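Local coordinates for conserved hypothetical protein VT76 (Thermotoga maritima, PDB 1RCU) that is of unknown function but belongs to the SLOG group of Rossmann-like proteins, whose members are generally thought to bind nucleotides or related small ligands, at residues V26-Y31 / R52-K57; R44-E49 / W180-A185. One frame throughout, in Å; residues are numbered along the deposited sequence.

Contact 1: V26-Y31 / R52-K57; sequences VVVVGY and RTLAKK
Leu54 of the helix points its isobutyl group at Val26 and Val28 of the strand, and this one side chain makes the whole contact from the helix side. Its CB leaves the helix on the face turned to the sheet but still stands back from the valines. Leu54 CG, anti to the carbonyl carbon (chi1 -69°), carries the branch closer, 4.4 Å from Val26 CG2. Leu54 CD1 lies anti to CA (chi2 178°), the leading methyl of an extended chain, 3.5 Å from Val26 CG2 and 4.0 Å from Val28 CG1, each met tip to tip. Leu54 CD2 brushes Val26 CG2 at 4.1 Å, and the leucine also rests on Val61 of the next strand and on Tyr59. Beta-branched valines suit an extended strand and present a short, broad apolar surface; the longer leucine suits the helix because it spans the gap to that surface. Val26 and Val28 are two apart and so share a face of the sheet, whereas Val29 touches Thr131 and Glu134 of helix 129-140. A helix laid over its preceding strand is the first half of the beta-alpha-beta crossover that links strands 25-30 and 60-63 in a Rossmann-like fold.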
# COMPACT_ATOMS: atom_id res chain seq x y z
N VAL A 26 -13.98 -16.72 6.78
CA VAL A 26 -14.03 -17.08 5.37
C VAL A 26 -14.25 -15.83 4.54
O VAL A 26 -15.10 -14.98 4.85
CB VAL A 26 -15.11 -18.16 5.02
CG1 VAL A 26 -15.30 -19.09 6.20
CG2 VAL A 26 -16.41 -17.51 4.60
N VAL A 27 -13.45 -15.70 3.49
CA VAL A 27 -13.52 -14.57 2.59
C VAL A 27 -14.28 -15.05 1.35
O VAL A 27 -13.99 -16.13 0.83
CB VAL A 27 -12.08 -14.11 2.21
CG1 VAL A 27 -12.10 -13.31 0.92
CG2 VAL A 27 -11.47 -13.28 3.35
N VAL A 28 -15.27 -14.28 0.90
CA VAL A 28 -16.01 -14.65 -0.30
C VAL A 28 -15.82 -13.55 -1.32
O VAL A 28 -15.91 -12.36 -1.00
CB VAL A 28 -17.55 -14.90 -0.04
CG1 VAL A 28 -17.74 -15.84 1.15
CG2 VAL A 28 -18.27 -13.59 0.20
N VAL A 29 -15.50 -13.95 -2.55
CA VAL A 29 -15.28 -13.02 -3.64
C VAL A 29 -16.18 -13.39 -4.83
O VAL A 29 -16.60 -14.53 -4.96
CB VAL A 29 -13.78 -13.05 -4.09
CG1 VAL A 29 -12.89 -12.70 -2.92
CG2 VAL A 29 -13.43 -14.41 -4.63
N GLY A 30 -16.46 -12.41 -5.68
CA GLY A 30 -17.31 -12.66 -6.84
C GLY A 30 -17.65 -11.40 -7.61
O GLY A 30 -17.13 -10.34 -7.32
N TYR A 31 -18.54 -11.52 -8.59
CA TYR A 31 -18.96 -10.39 -9.42
C TYR A 31 -19.34 -9.17 -8.62
O TYR A 31 -19.84 -9.28 -7.51
CB TYR A 31 -20.19 -10.73 -10.25
CG TYR A 31 -20.06 -11.77 -11.32
CD1 TYR A 31 -19.29 -11.55 -12.48
CD2 TYR A 31 -20.82 -12.94 -11.25
CE1 TYR A 31 -19.30 -12.48 -13.54
CE2 TYR A 31 -20.84 -13.86 -12.29
CZ TYR A 31 -20.09 -13.63 -13.42
OH TYR A 31 -20.15 -14.58 -14.41
N ARG A 52 -26.24 -17.16 4.46
CA ARG A 52 -27.00 -17.64 5.60
C ARG A 52 -26.31 -18.83 6.25
O ARG A 52 -26.16 -18.89 7.47
CB ARG A 52 -28.40 -18.03 5.14
CG ARG A 52 -29.19 -16.92 4.51
CD ARG A 52 -30.63 -17.33 4.47
NE ARG A 52 -31.50 -16.36 3.81
CZ ARG A 52 -32.06 -16.54 2.63
NH1 ARG A 52 -31.84 -17.66 1.95
NH2 ARG A 52 -32.87 -15.62 2.14
N THR A 53 -25.87 -19.77 5.42
CA THR A 53 -25.22 -20.96 5.91
C THR A 53 -23.93 -20.64 6.67
O THR A 53 -23.63 -21.28 7.68
CB THR A 53 -24.88 -21.91 4.78
OG1 THR A 53 -26.06 -22.19 4.03
CG2 THR A 53 -24.29 -23.22 5.34
N LEU A 54 -23.17 -19.66 6.18
CA LEU A 54 -21.93 -19.31 6.85
C LEU A 54 -22.26 -18.74 8.22
O LEU A 54 -21.61 -19.07 9.21
CB LEU A 54 -21.14 -18.29 6.03
CG LEU A 54 -20.57 -18.87 4.73
CD1 LEU A 54 -19.85 -17.80 3.94
CD2 LEU A 54 -19.64 -20.01 5.06
N ALA A 55 -23.27 -17.88 8.26
CA ALA A 55 -23.70 -17.26 9.51
C ALA A 55 -24.17 -18.35 10.48
O ALA A 55 -23.73 -18.36 11.62
CB ALA A 55 -24.84 -16.25 9.25
N LYS A 56 -25.04 -19.25 10.02
CA LYS A 56 -25.57 -20.31 10.88
C LYS A 56 -24.46 -21.18 11.47
O LYS A 56 -24.57 -21.62 12.62
CB LYS A 56 -26.59 -21.19 10.13
CG LYS A 56 -27.79 -20.44 9.55
CD LYS A 56 -28.76 -21.40 8.86
CE LYS A 56 -29.71 -20.67 7.88
NZ LYS A 56 -31.04 -20.25 8.42
N LYS A 57 -23.41 -21.41 10.70
CA LYS A 57 -22.30 -22.23 11.16
C LYS A 57 -21.35 -21.45 12.05
O LYS A 57 -20.38 -22.01 12.56
CB LYS A 57 -21.51 -22.83 9.99
CG LYS A 57 -22.28 -23.82 9.13
CD LYS A 57 -22.87 -24.96 9.94
CE LYS A 57 -23.52 -26.00 9.02
NZ LYS A 57 -24.19 -27.10 9.75

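Contact 2: R44-E49 / W180-A185; sequences RDICLE and WTVEEA
Two helices meet here, 44-56 along its side and 182-190 at its first turn, with Glu49 and Val182 carrying most of the contact. Glu49 CG is anti to the backbone N (chi1 -173°) and the chain extended beyond, so the side chains of Glu49 and Val182 lie alongside each other, pointing in opposite directions. Glu49 CD is 3.4 Å from Val182 CB. Glu49 OE1 comes to 3.1 Å from Val182 CG2, a tight fit. One turn earlier, Ile46 adds a looser apolar touch, its CG2 4.3 Å from Val182 CG2. In this Rossmann-like layer the C-terminal helix packs beside the helix of the first crossover, and a compact valine, which also touches Leu50 and Thr53, suits a place where the backbones approach closely. Glu49 OE2 lies 4.4 Å from Glu183 N, too far for a bond; the helix start may steady its charge, partly offset by the like charge of Glu183. With an alanine at Glu49 only CB would remain against Val182, so the isopropyl group is likely to lose most of its cover and the start of helix 182-190 a nearby negative charge. Within its own segment Trp180 N donates to Glu184 OE1 at 3.2 Å from above the carboxylate plane.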
# COMPACT_ATOMS: atom_id res chain seq x y z
N ARG A 44 -28.59 -15.12 -7.29
CA ARG A 44 -29.20 -14.67 -6.05
C ARG A 44 -29.39 -15.75 -4.98
O ARG A 44 -28.90 -15.62 -3.87
CB ARG A 44 -30.54 -14.01 -6.34
CG ARG A 44 -31.06 -13.20 -5.17
CD ARG A 44 -32.44 -12.66 -5.45
NE ARG A 44 -32.59 -11.32 -4.87
CZ ARG A 44 -32.03 -10.22 -5.38
NH1 ARG A 44 -31.29 -10.28 -6.48
NH2 ARG A 44 -32.20 -9.05 -4.77
N ASP A 45 -30.10 -16.82 -5.33
CA ASP A 45 -30.34 -17.90 -4.39
C ASP A 45 -29.05 -18.51 -3.85
O ASP A 45 -28.94 -18.73 -2.64
CB ASP A 45 -31.19 -19.00 -5.04
CG ASP A 45 -32.57 -18.53 -5.42
OD1 ASP A 45 -33.07 -17.58 -4.79
OD2 ASP A 45 -33.17 -19.12 -6.35
N ILE A 46 -28.08 -18.81 -4.71
CA ILE A 46 -26.84 -19.39 -4.21
C ILE A 46 -26.11 -18.41 -3.29
O ILE A 46 -25.61 -18.81 -2.25
CB ILE A 46 -25.86 -19.85 -5.33
CG1 ILE A 46 -26.05 -19.00 -6.59
CG2 ILE A 46 -26.04 -21.35 -5.59
CD1 ILE A 46 -26.31 -19.79 -7.85
N CYS A 47 -26.08 -17.13 -3.67
CA CYS A 47 -25.42 -16.13 -2.84
C CYS A 47 -26.06 -16.00 -1.46
O CYS A 47 -25.35 -15.90 -0.45
CB CYS A 47 -25.42 -14.74 -3.51
SG CYS A 47 -24.23 -14.53 -4.84
N LEU A 48 -27.39 -16.01 -1.41
CA LEU A 48 -28.12 -15.90 -0.15
C LEU A 48 -27.95 -17.16 0.67
O LEU A 48 -27.83 -17.08 1.89
CB LEU A 48 -29.62 -15.68 -0.38
CG LEU A 48 -30.14 -14.32 -0.84
CD1 LEU A 48 -31.66 -14.39 -1.01
CD2 LEU A 48 -29.76 -13.24 0.16
N GLU A 49 -27.96 -18.32 0.02
CA GLU A 49 -27.79 -19.56 0.77
C GLU A 49 -26.41 -19.60 1.37
O GLU A 49 -26.25 -19.97 2.52
CB GLU A 49 -27.99 -20.81 -0.09
CG GLU A 49 -27.98 -22.10 0.76
CD GLU A 49 -27.90 -23.39 -0.06
OE1 GLU A 49 -27.80 -23.30 -1.30
OE2 GLU A 49 -27.92 -24.48 0.55
N TRP A 180 -20.05 -28.00 -6.06
CA TRP A 180 -21.15 -27.64 -6.95
C TRP A 180 -22.39 -27.26 -6.18
O TRP A 180 -23.46 -27.10 -6.75
CB TRP A 180 -21.47 -28.80 -7.88
CG TRP A 180 -20.37 -29.07 -8.84
CD1 TRP A 180 -19.23 -29.79 -8.60
CD2 TRP A 180 -20.27 -28.58 -10.17
NE1 TRP A 180 -18.42 -29.77 -9.72
CE2 TRP A 180 -19.04 -29.03 -10.69
CE3 TRP A 180 -21.11 -27.79 -10.98
CZ2 TRP A 180 -18.63 -28.73 -11.99
CZ3 TRP A 180 -20.69 -27.48 -12.28
CH2 TRP A 180 -19.47 -27.95 -12.77
N THR A 181 -22.24 -27.08 -4.87
CA THR A 181 -23.39 -26.77 -4.04
C THR A 181 -22.93 -26.04 -2.79
O THR A 181 -21.82 -26.27 -2.32
CB THR A 181 -24.10 -28.08 -3.68
OG1 THR A 181 -25.35 -28.13 -4.37
CG2 THR A 181 -24.33 -28.20 -2.21
N VAL A 182 -23.78 -25.17 -2.25
CA VAL A 182 -23.40 -24.46 -1.04
C VAL A 182 -23.13 -25.47 0.06
O VAL A 182 -22.13 -25.37 0.78
CB VAL A 182 -24.52 -23.49 -0.58
CG1 VAL A 182 -24.08 -22.75 0.68
CG2 VAL A 182 -24.82 -22.50 -1.68
N GLU A 183 -24.01 -26.46 0.18
CA GLU A 183 -23.84 -27.47 1.21
C GLU A 183 -22.50 -28.18 1.04
O GLU A 183 -21.83 -28.50 2.02
CB GLU A 183 -25.00 -28.47 1.17
CG GLU A 183 -24.99 -29.45 2.32
CD GLU A 183 -26.22 -30.34 2.34
OE1 GLU A 183 -26.33 -31.22 1.46
OE2 GLU A 183 -27.08 -30.14 3.22
N GLU A 184 -22.11 -28.41 -0.22
CA GLU A 184 -20.85 -29.07 -0.50
C GLU A 184 -19.70 -28.15 -0.08
O GLU A 184 -18.72 -28.60 0.51
CB GLU A 184 -20.75 -29.40 -2.00
CG GLU A 184 -19.68 -30.42 -2.35
CD GLU A 184 -19.65 -30.74 -3.83
OE1 GLU A 184 -20.72 -30.67 -4.48
OE2 GLU A 184 -18.56 -31.08 -4.34
N ALA A 185 -19.83 -26.86 -0.39
CA ALA A 185 -18.82 -25.86 -0.06
C ALA A 185 -18.50 -25.78 1.44
O ALA A 185 -17.33 -25.85 1.84
CB ALA A 185 -19.28 -24.48 -0.55

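Overall arrangement
Helix 44-56 is common to both contacts, whose centres lie about 9 Å apart: its C-terminal part faces strand 25-30 in contact 1, and its earlier turns meet helix 182-190 in contact 2. Along the chain the segments alternate, 26-31, 44-49, 52-57 and 180-185, so the contacts cross. They touch through Thr53 OG1, 3.9 Å from Val182 CG1. Contact 1 is local, inside the first beta-alpha-beta unit over the middle of the parallel sheet, and is fully buried; contact 2, farther from the chain's centre and only partly buried, spans 130 residues. Together they join the N-terminal crossover to the last helix, linking the two ends of the domain.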